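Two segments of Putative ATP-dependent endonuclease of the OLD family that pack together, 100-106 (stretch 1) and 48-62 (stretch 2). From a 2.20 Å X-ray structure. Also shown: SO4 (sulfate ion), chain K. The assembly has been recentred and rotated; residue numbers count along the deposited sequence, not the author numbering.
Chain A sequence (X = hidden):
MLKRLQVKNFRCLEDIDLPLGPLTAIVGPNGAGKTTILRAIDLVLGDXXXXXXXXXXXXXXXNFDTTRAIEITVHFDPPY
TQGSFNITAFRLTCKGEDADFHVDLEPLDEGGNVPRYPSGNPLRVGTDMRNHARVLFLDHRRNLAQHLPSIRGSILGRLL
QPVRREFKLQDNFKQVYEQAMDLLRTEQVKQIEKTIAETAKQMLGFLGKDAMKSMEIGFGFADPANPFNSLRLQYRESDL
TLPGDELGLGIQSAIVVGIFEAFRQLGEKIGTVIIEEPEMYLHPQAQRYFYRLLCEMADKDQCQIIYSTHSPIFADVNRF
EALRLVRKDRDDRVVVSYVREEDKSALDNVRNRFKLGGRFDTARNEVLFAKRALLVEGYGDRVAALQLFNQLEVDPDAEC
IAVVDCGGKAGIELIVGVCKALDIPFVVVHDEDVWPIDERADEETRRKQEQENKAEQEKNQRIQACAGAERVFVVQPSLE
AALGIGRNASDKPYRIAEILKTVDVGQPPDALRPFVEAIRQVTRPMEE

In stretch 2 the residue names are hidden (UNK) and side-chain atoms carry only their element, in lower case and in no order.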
ATOM      1  N   ASP A 100      -8.299  -9.508 -20.203  1.00174.00           N
ATOM      2  CA  ASP A 100      -9.404  -8.669 -19.739  1.00162.91           C
ATOM      3  C   ASP A 100      -9.953  -9.256 -18.440  1.00142.81           C
ATOM      4  O   ASP A 100     -10.649 -10.275 -18.436  1.00142.29           O
ATOM      5  CB  ASP A 100     -10.493  -8.525 -20.804  1.00169.31           C
ATOM      6  CG  ASP A 100     -10.839  -9.838 -21.484  1.00175.93           C
ATOM      7  OD1 ASP A 100      -9.917 -10.633 -21.766  1.00180.72           O
ATOM      8  OD2 ASP A 100     -12.039 -10.070 -21.749  1.00176.42           O
ATOM      9  N   PHE A 101      -9.618  -8.602 -17.339  1.00126.05           N
ATOM     10  CA  PHE A 101     -10.171  -8.904 -16.033  1.00113.46           C
ATOM     11  C   PHE A 101     -11.371  -8.004 -15.776  1.00108.49           C
ATOM     12  O   PHE A 101     -11.571  -6.987 -16.449  1.00103.93           O
ATOM     13  CB  PHE A 101      -9.105  -8.716 -14.947  1.00109.75           C
ATOM     14  CG  PHE A 101      -7.849  -9.513 -15.194  1.00117.47           C
ATOM     15  CD1 PHE A 101      -6.937  -9.116 -16.163  1.00121.76           C
ATOM     16  CD2 PHE A 101      -7.588 -10.665 -14.471  1.00116.79           C
ATOM     17  CE1 PHE A 101      -5.792  -9.850 -16.401  1.00125.31           C
ATOM     18  CE2 PHE A 101      -6.443 -11.401 -14.705  1.00120.66           C
ATOM     19  CZ  PHE A 101      -5.544 -10.992 -15.673  1.00125.13           C
ATOM     20  N   HIS A 102     -12.179  -8.393 -14.796  1.00101.85           N
ATOM     21  CA  HIS A 102     -13.390  -7.654 -14.469  1.00105.29           C
ATOM     22  C   HIS A 102     -13.783  -8.022 -13.054  1.00 96.14           C
ATOM     23  O   HIS A 102     -13.361  -9.052 -12.520  1.00 96.56           O
ATOM     24  CB  HIS A 102     -14.535  -7.972 -15.439  1.00120.68           C
ATOM     25  CG  HIS A 102     -14.900  -9.424 -15.478  1.00128.37           C
ATOM     26  ND1 HIS A 102     -14.270 -10.330 -16.307  1.00134.41           N
ATOM     27  CD2 HIS A 102     -15.821 -10.130 -14.778  1.00126.90           C
ATOM     28  CE1 HIS A 102     -14.790 -11.530 -16.118  1.00135.72           C
ATOM     29  NE2 HIS A 102     -15.732 -11.437 -15.195  1.00131.08           N
ATOM     30  N   VAL A 103     -14.597  -7.176 -12.448  1.00 88.91           N
ATOM     31  CA  VAL A 103     -15.045  -7.430 -11.091  1.00 95.77           C
ATOM     32  C   VAL A 103     -16.560  -7.343 -11.062  1.00 95.13           C
ATOM     33  O   VAL A 103     -17.161  -6.535 -11.778  1.00 94.59           O
ATOM     34  CB  VAL A 103     -14.399  -6.461 -10.075  1.00 98.77           C
ATOM     35  CG1 VAL A 103     -12.932  -6.235 -10.418  1.00101.38           C
ATOM     36  CG2 VAL A 103     -15.142  -5.154 -10.026  1.00103.47           C
ATOM     37  N   ASP A 104     -17.174  -8.205 -10.259  1.00 94.70           N
ATOM     38  CA  ASP A 104     -18.606  -8.196 -10.016  1.00 95.34           C
ATOM     39  C   ASP A 104     -18.847  -8.007  -8.524  1.00 90.83           C
ATOM     40  O   ASP A 104     -18.111  -8.547  -7.693  1.00 94.86           O
ATOM     41  CB  ASP A 104     -19.258  -9.499 -10.493  1.00 98.94           C
ATOM     42  CG  ASP A 104     -18.858  -9.868 -11.908  1.00113.33           C
ATOM     43  OD1 ASP A 104     -19.120  -9.067 -12.834  1.00116.56           O
ATOM     44  OD2 ASP A 104     -18.279 -10.964 -12.093  1.00120.60           O
ATOM     45  N   LEU A 105     -19.866  -7.228  -8.189  1.00 90.29           N
ATOM     46  CA  LEU A 105     -20.332  -7.082  -6.815  1.00 90.57           C
ATOM     47  C   LEU A 105     -21.710  -7.725  -6.763  1.00 89.74           C
ATOM     48  O   LEU A 105     -22.682  -7.155  -7.257  1.00 94.44           O
ATOM     49  CB  LEU A 105     -20.369  -5.616  -6.397  1.00 86.42           C
ATOM     50  CG  LEU A 105     -20.701  -5.330  -4.930  1.00 81.35           C
ATOM     51  CD1 LEU A 105     -19.701  -5.993  -3.998  1.00 73.58           C
ATOM     52  CD2 LEU A 105     -20.775  -3.825  -4.684  1.00 82.02           C
ATOM     53  N   GLU A 106     -21.800  -8.913  -6.198  1.00 87.15           N
ATOM     54  CA  GLU A 106     -23.112  -9.508  -6.338  1.00 91.02           C
ATOM     55  C   GLU A 106     -23.850  -9.535  -5.010  1.00 89.80           C
ATOM     56  O   GLU A 106     -23.243  -9.811  -3.962  1.00 81.95           O
ATOM     57  CB  GLU A 106     -23.034 -10.938  -6.872  1.00 93.89           C
ATOM     58  CG  GLU A 106     -22.306 -11.104  -8.173  1.00 96.96           C
ATOM     59  CD  GLU A 106     -22.031 -12.565  -8.460  1.00103.55           C
ATOM     60  OE1 GLU A 106     -22.758 -13.148  -9.297  1.00103.69           O
ATOM     61  OE2 GLU A 106     -21.110 -13.133  -7.818  1.00106.95           O
ATOM     62  N   UNK A  48     -14.989   3.734  -1.524  1.00 99.95           N
ATOM     63  CA  UNK A  48     -14.748   3.725  -2.964  1.00104.93           C
ATOM     64  C   UNK A  48     -15.507   2.555  -3.580  1.00104.39           C
ATOM     65  O   UNK A  48     -15.329   1.404  -3.163  1.00101.76           O
ATOM     66  c   UNK A  48     -13.030   2.809  -4.568  1.00 95.73           C
ATOM     67  c   UNK A  48     -13.247   3.630  -3.293  1.00103.26           C
ATOM     68  c   UNK A  48     -12.681   5.015  -3.469  1.00109.16           C
ATOM     69  N   UNK A  49     -16.327   2.847  -4.587  1.00107.23           N
ATOM     70  CA  UNK A  49     -17.113   1.800  -5.217  1.00 98.20           C
ATOM     71  C   UNK A  49     -16.192   0.733  -5.801  1.00 90.27           C
ATOM     72  O   UNK A  49     -15.293   1.060  -6.589  1.00 97.54           O
ATOM     73  c   UNK A  49     -20.982   1.406  -5.236  1.00100.77           C
ATOM     74  c   UNK A  49     -21.905  -0.758  -6.817  1.00103.61           C
ATOM     75  c   UNK A  49     -18.015   2.359  -6.314  1.00102.84           C
ATOM     76  c   UNK A  49     -20.192   0.920  -6.287  1.00106.51           C
ATOM     77  c   UNK A  49     -20.673  -0.158  -7.060  1.00106.36           C
ATOM     78  c   UNK A  49     -22.659  -0.258  -5.785  1.00103.33           C
ATOM     79  c   UNK A  49     -18.670   0.430  -7.857  1.00110.80           C
ATOM     80  c   UNK A  49     -18.918   1.292  -6.826  1.00108.78           C
ATOM     81  c   UNK A  49     -22.208   0.814  -4.999  1.00100.06           C
ATOM     82  n   UNK A  49     -19.724  -0.437  -8.009  1.00110.65           N
ATOM     83  N   UNK A  50     -16.383  -0.538  -5.452  1.00 81.74           N
ATOM     84  CA  UNK A  50     -15.497  -1.601  -5.953  1.00 86.22           C
ATOM     85  C   UNK A  50     -15.596  -1.727  -7.462  1.00 98.25           C
ATOM     86  O   UNK A  50     -16.668  -1.971  -8.009  1.00105.22           O
ATOM     87  c   UNK A  50     -16.029  -2.866  -5.266  1.00 79.93           C
ATOM     88  c   UNK A  50     -17.458  -1.064  -4.603  1.00 80.63           C
ATOM     89  c   UNK A  50     -16.942  -2.399  -4.207  1.00 78.29           C
ATOM     90  N   UNK A  51     -14.463  -1.575  -8.133  1.00101.77           N
ATOM     91  CA  UNK A  51     -14.425  -1.785  -9.570  1.00 97.56           C
ATOM     92  C   UNK A  51     -13.041  -2.313  -9.931  1.00 98.14           C
ATOM     93  O   UNK A  51     -12.220  -2.606  -9.054  1.00 97.04           O
ATOM     94  o   UNK A  51     -13.913   0.558  -9.978  1.00 97.49           O
ATOM     95  c   UNK A  51     -14.790  -0.497 -10.314  1.00 95.65           C
ATOM     96  N   UNK A  52     -12.791  -2.454 -11.231  1.00 93.98           N
ATOM     97  CA  UNK A  52     -11.489  -2.922 -11.679  1.00 95.93           C
ATOM     98  C   UNK A  52     -10.374  -1.991 -11.202  1.00103.30           C
ATOM     99  O   UNK A  52      -9.240  -2.438 -10.995  1.00100.12           O
ATOM    100  c   UNK A  52     -10.253  -5.262 -13.234  1.00 88.67           C
ATOM    101  c   UNK A  52     -10.571  -3.941 -15.370  1.00100.59           C
ATOM    102  c   UNK A  52     -10.366  -3.864 -13.848  1.00 95.15           C
ATOM    103  c   UNK A  52     -11.495  -3.056 -13.205  1.00 94.41           C
ATOM    104  N   UNK A  53     -10.681  -0.698 -11.014  1.00107.67           N
ATOM    105  CA  UNK A  53      -9.736   0.269 -10.458  1.00111.31           C
ATOM    106  C   UNK A  53      -9.426   0.022  -8.990  1.00111.27           C
ATOM    107  O   UNK A  53      -8.562   0.713  -8.435  1.00116.08           O
ATOM    108  n   UNK A  53     -12.167   3.633 -11.247  1.00128.00           N
ATOM    109  c   UNK A  53     -10.229   2.292 -11.988  1.00122.67           C
ATOM    110  n   UNK A  53     -13.337   4.905 -12.770  1.00130.81           N
ATOM    111  c   UNK A  53     -10.273   1.696 -10.595  1.00116.47           C
ATOM    112  c   UNK A  53     -10.920   3.655 -12.012  1.00128.99           C
ATOM    113  c   UNK A  53     -13.292   4.235 -11.626  1.00128.31           C
ATOM    114  n   UNK A  53     -14.376   4.154 -10.863  1.00124.91           N
ATOM    115  N   UNK A  54     -10.118  -0.913  -8.341  1.00105.04           N
ATOM    116  CA  UNK A  54      -9.859  -1.179  -6.934  1.00100.66           C
ATOM    117  C   UNK A  54      -8.719  -2.165  -6.723  1.00 98.87           C
ATOM    118  O   UNK A  54      -8.131  -2.189  -5.634  1.00 90.51           O
ATOM    119  c   UNK A  54     -11.126  -1.716  -6.260  1.00 98.68           C
ATOM    120  o   UNK A  54     -12.205  -0.811  -6.385  1.00106.86           O
ATOM    121  N   UNK A  55      -8.399  -2.975  -7.725  1.00102.70           N
ATOM    122  CA  UNK A  55      -7.422  -4.042  -7.590  1.00104.15           C
ATOM    123  C   UNK A  55      -6.111  -3.673  -8.272  1.00108.42           C
ATOM    124  O   UNK A  55      -6.082  -2.892  -9.226  1.00110.98           O
ATOM    125  c   UNK A  55      -9.865  -7.522  -5.743  1.00 94.19           C
ATOM    126  c   UNK A  55     -10.397  -5.570  -7.634  1.00100.93           C
ATOM    127  c   UNK A  55     -11.444  -6.149  -6.917  1.00 97.79           C
ATOM    128  c   UNK A  55      -8.833  -6.942  -6.463  1.00 96.85           C
ATOM    129  c   UNK A  55      -9.083  -5.961  -7.410  1.00 98.93           C
ATOM    130  c   UNK A  55      -7.955  -5.347  -8.190  1.00101.23           C
ATOM    131  c   UNK A  55     -11.175  -7.126  -5.967  1.00 96.26           C
ATOM    132  N   UNK A  56      -5.025  -4.246  -7.765  1.00107.80           N
ATOM    133  CA  UNK A  56      -3.752  -4.285  -8.469  1.00114.53           C
ATOM    134  C   UNK A  56      -3.620  -5.658  -9.133  1.00107.33           C
ATOM    135  O   UNK A  56      -3.735  -6.693  -8.461  1.00 99.38           O
ATOM    136  n   UNK A  56       0.826   0.440  -6.345  1.00143.11           N
ATOM    137  c   UNK A  56      -2.747  -2.719  -6.687  1.00121.33           C
ATOM    138  c   UNK A  56       0.256  -0.628  -5.789  1.00141.59           C
ATOM    139  c   UNK A  56      -2.589  -4.006  -7.507  1.00120.62           C
ATOM    140  n   UNK A  56      -0.792  -1.210  -6.378  1.00138.92           N
ATOM    141  c   UNK A  56      -1.500  -2.388  -5.859  1.00130.36           C
ATOM    142  n   UNK A  56       0.734  -1.106  -4.643  1.00140.38           N
ATOM    143  N   UNK A  57      -3.422  -5.667 -10.444  1.00108.09           N
ATOM    144  CA  UNK A  57      -3.274  -6.893 -11.226  1.00105.48           C
ATOM    145  C   UNK A  57      -1.845  -6.933 -11.756  1.00107.53           C
ATOM    146  O   UNK A  57      -1.474  -6.078 -12.571  1.00100.90           O
ATOM    147  c   UNK A  57      -6.227  -5.678 -11.401  1.00109.67           C
ATOM    148  c   UNK A  57      -5.712  -7.016 -11.854  1.00105.89           C
ATOM    149  c   UNK A  57      -4.282  -6.970 -12.383  1.00105.78           C
ATOM    150  c   UNK A  57      -4.011  -8.185 -13.250  1.00101.97           C
ATOM    151  N   UNK A  58      -1.025  -7.926 -11.365  1.00111.13           N
ATOM    152  CA  UNK A  58      -1.441  -9.108 -10.602  1.00104.88           C
ATOM    153  C   UNK A  58      -1.190  -9.068  -9.091  1.00104.46           C
ATOM    154  O   UNK A  58      -1.500 -10.057  -8.419  1.00 99.36           O
ATOM    155  c   UNK A  58      -0.598 -10.219 -11.234  1.00104.06           C
ATOM    156  c   UNK A  58       0.396  -8.006 -11.751  1.00110.44           C
ATOM    157  c   UNK A  58       0.648  -9.492 -11.810  1.00110.38           C
ATOM    158  N   UNK A  59      -0.657  -7.956  -8.576  1.00107.79           N
ATOM    159  CA  UNK A  59      -0.257  -7.826  -7.172  1.00105.11           C
ATOM    160  C   UNK A  59      -1.250  -8.425  -6.172  1.00106.74           C
ATOM    161  O   UNK A  59      -0.847  -8.954  -5.132  1.00106.80           O
ATOM    162  c   UNK A  59      -0.031  -6.346  -6.830  1.00103.12           C
ATOM    163  n   UNK A  59       1.696  -3.716  -8.723  1.00109.02           N
ATOM    164  c   UNK A  59       1.011  -4.856  -8.649  1.00112.25           C
ATOM    165  c   UNK A  59       1.252  -5.720  -7.403  1.00110.66           C
ATOM    166  o   UNK A  59       0.221  -5.211  -9.530  1.00112.79           O
ATOM    167  N   UNK A  60      -2.549  -8.343  -6.454  1.00107.94           N
ATOM    168  CA  UNK A  60      -3.552  -8.717  -5.466  1.00102.73           C
ATOM    169  C   UNK A  60      -3.969 -10.182  -5.539  1.00 97.40           C
ATOM    170  O   UNK A  60      -4.661 -10.658  -4.635  1.00 97.70           O
ATOM    171  c   UNK A  60      -4.540  -6.415  -5.028  1.00108.83           C
ATOM    172  o   UNK A  60      -5.353  -5.500  -5.304  1.00100.88           O
ATOM    173  o   UNK A  60      -3.531  -6.236  -4.296  1.00119.19           O
ATOM    174  c   UNK A  60      -4.781  -7.810  -5.605  1.00 99.09           C
ATOM    175  N   UNK A  61      -3.562 -10.906  -6.574  1.00 96.82           N
ATOM    176  CA  UNK A  61      -3.842 -12.331  -6.658  1.00 99.04           C
ATOM    177  C   UNK A  61      -2.799 -13.126  -5.887  1.00102.10           C
ATOM    178  O   UNK A  61      -1.627 -12.741  -5.824  1.00110.81           O
ATOM    179  c   UNK A  61      -4.837 -10.945  -9.471  1.00 94.47           C
ATOM    180  c   UNK A  61      -4.943 -12.220  -8.937  1.00 94.09           C
ATOM    181  c   UNK A  61      -6.086 -12.960  -9.195  1.00 88.33           C
ATOM    182  c   UNK A  61      -5.856 -10.413 -10.244  1.00 91.53           C
ATOM    183  c   UNK A  61      -7.113 -12.437  -9.972  1.00 90.16           C
ATOM    184  c   UNK A  61      -3.838 -12.796  -8.114  1.00 99.29           C
ATOM    185  c   UNK A  61      -7.001 -11.161 -10.496  1.00 89.88           C
ATOM    186  N   UNK A  62      -3.227 -14.255  -5.312  1.00 95.40           N
ATOM    187  CA  UNK A  62      -2.270 -15.188  -4.723  1.00 98.97           C
ATOM    188  C   UNK A  62      -1.174 -15.497  -5.729  1.00101.94           C
ATOM    189  O   UNK A  62      -1.447 -15.763  -6.903  1.00101.54           O
ATOM    190  c   UNK A  62      -1.993 -17.392  -3.553  1.00111.33           C
ATOM    191  c   UNK A  62      -2.953 -16.494  -4.290  1.00101.66           C
ATOM    192  c   UNK A  62      -3.446 -17.253  -5.499  1.00104.28           C
ATOM    193  c   UNK A  62      -2.706 -18.521  -2.854  1.00120.25           C
TER
HETATM  194  S   SO4 K 610     -19.634  -3.570 -10.413  1.00193.03           S
HETATM  195  O1  SO4 K 610     -19.809  -4.971 -10.032  1.00193.44           O
HETATM  196  O2  SO4 K 610     -20.576  -2.721  -9.692  1.00190.73           O
HETATM  197  O3  SO4 K 610     -18.272  -3.128 -10.109  1.00192.38           O
HETATM  198  O4  SO4 K 610     -19.873  -3.447 -11.848  1.00193.94           O

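Position 48 carries three carbons, one holding the other two, and lies out of reach of the strand: Val48. Position 49 has one carbon, then fused five- and six-membered rings of eight carbons and one nitrogen, which can only be Trp49. Its CZ2 lies 3.9 Å from Leu105 CD2, and its NE1 donates a hydrogen bond of 3.0 Å to sulfate O2.

At 50, three carbons close a ring onto the backbone N, giving Pro50, whose CG sits 4.1 Å from Leu105 CD2. Position 51 has one carbon and one oxygen: Ser51. Its side chain points away from the strand, so it is the backbone that touches, with CA 3.5 Å from Val103 CG2.

Position 52 shows four carbons forked at the second, the mark of Leu52. Its CB points sideways, but the fork comes nearer: CD1 is 4.0 Å from both Phe101 CB and Val103 CG1. Position 53 runs three carbons, a nitrogen, then a carbon with two more nitrogens; this is Arg53, pointing away.

Position 54, one carbon and one oxygen, is Ser54. Its OG accepts a 3.0 Å hydrogen bond from Ser51 N, and its own N donates to Ser51 O at 2.8 Å, so the two serines brace the short 3-10 segment. Position 55, one carbon and a six-carbon ring with no oxygen, is Phe55; CE1 reaches Val103 CG1 at 3.8 Å.

Position 56 repeats the guanidinium pattern, Arg56, beyond reach of the strand. At 57, four carbons fork at the first, one arm two carbons long: Ile57. Its CG2 sits 4.0 Å from the centroid of the Phe101 ring, over one face.

Position 58, another three-carbon ring onto N, is Pro58, preceded by a cis peptide. Position 59 has three carbons, the last with one oxygen and one nitrogen: Gln59. Position 60 has two carbons, the second with two oxygens: Asp60, whose OD2 accepts from Arg56 N at 2.8 Å. Position 61, a six-carbon ring on one carbon, is Phe61, with CZ 4.0 Å from Phe101 CD2. Position 62, four carbons forked at the first with one longer arm, is Ile62, out of reach.

The rule is alternation. Phe101, Val103 and Leu105 point toward the loop while His102 and Asp104 between them point away, as does Asp100 before them. No hydrogen bond crosses directly; apolar packing buries 460 Å², and the loop holds its shape through its own bonds. At one end the sulfate links both stretches, its O1 accepting from Leu105 N at 2.9 Å.

Stretch 2 48-62: VWPSLRSFRIPQDFI
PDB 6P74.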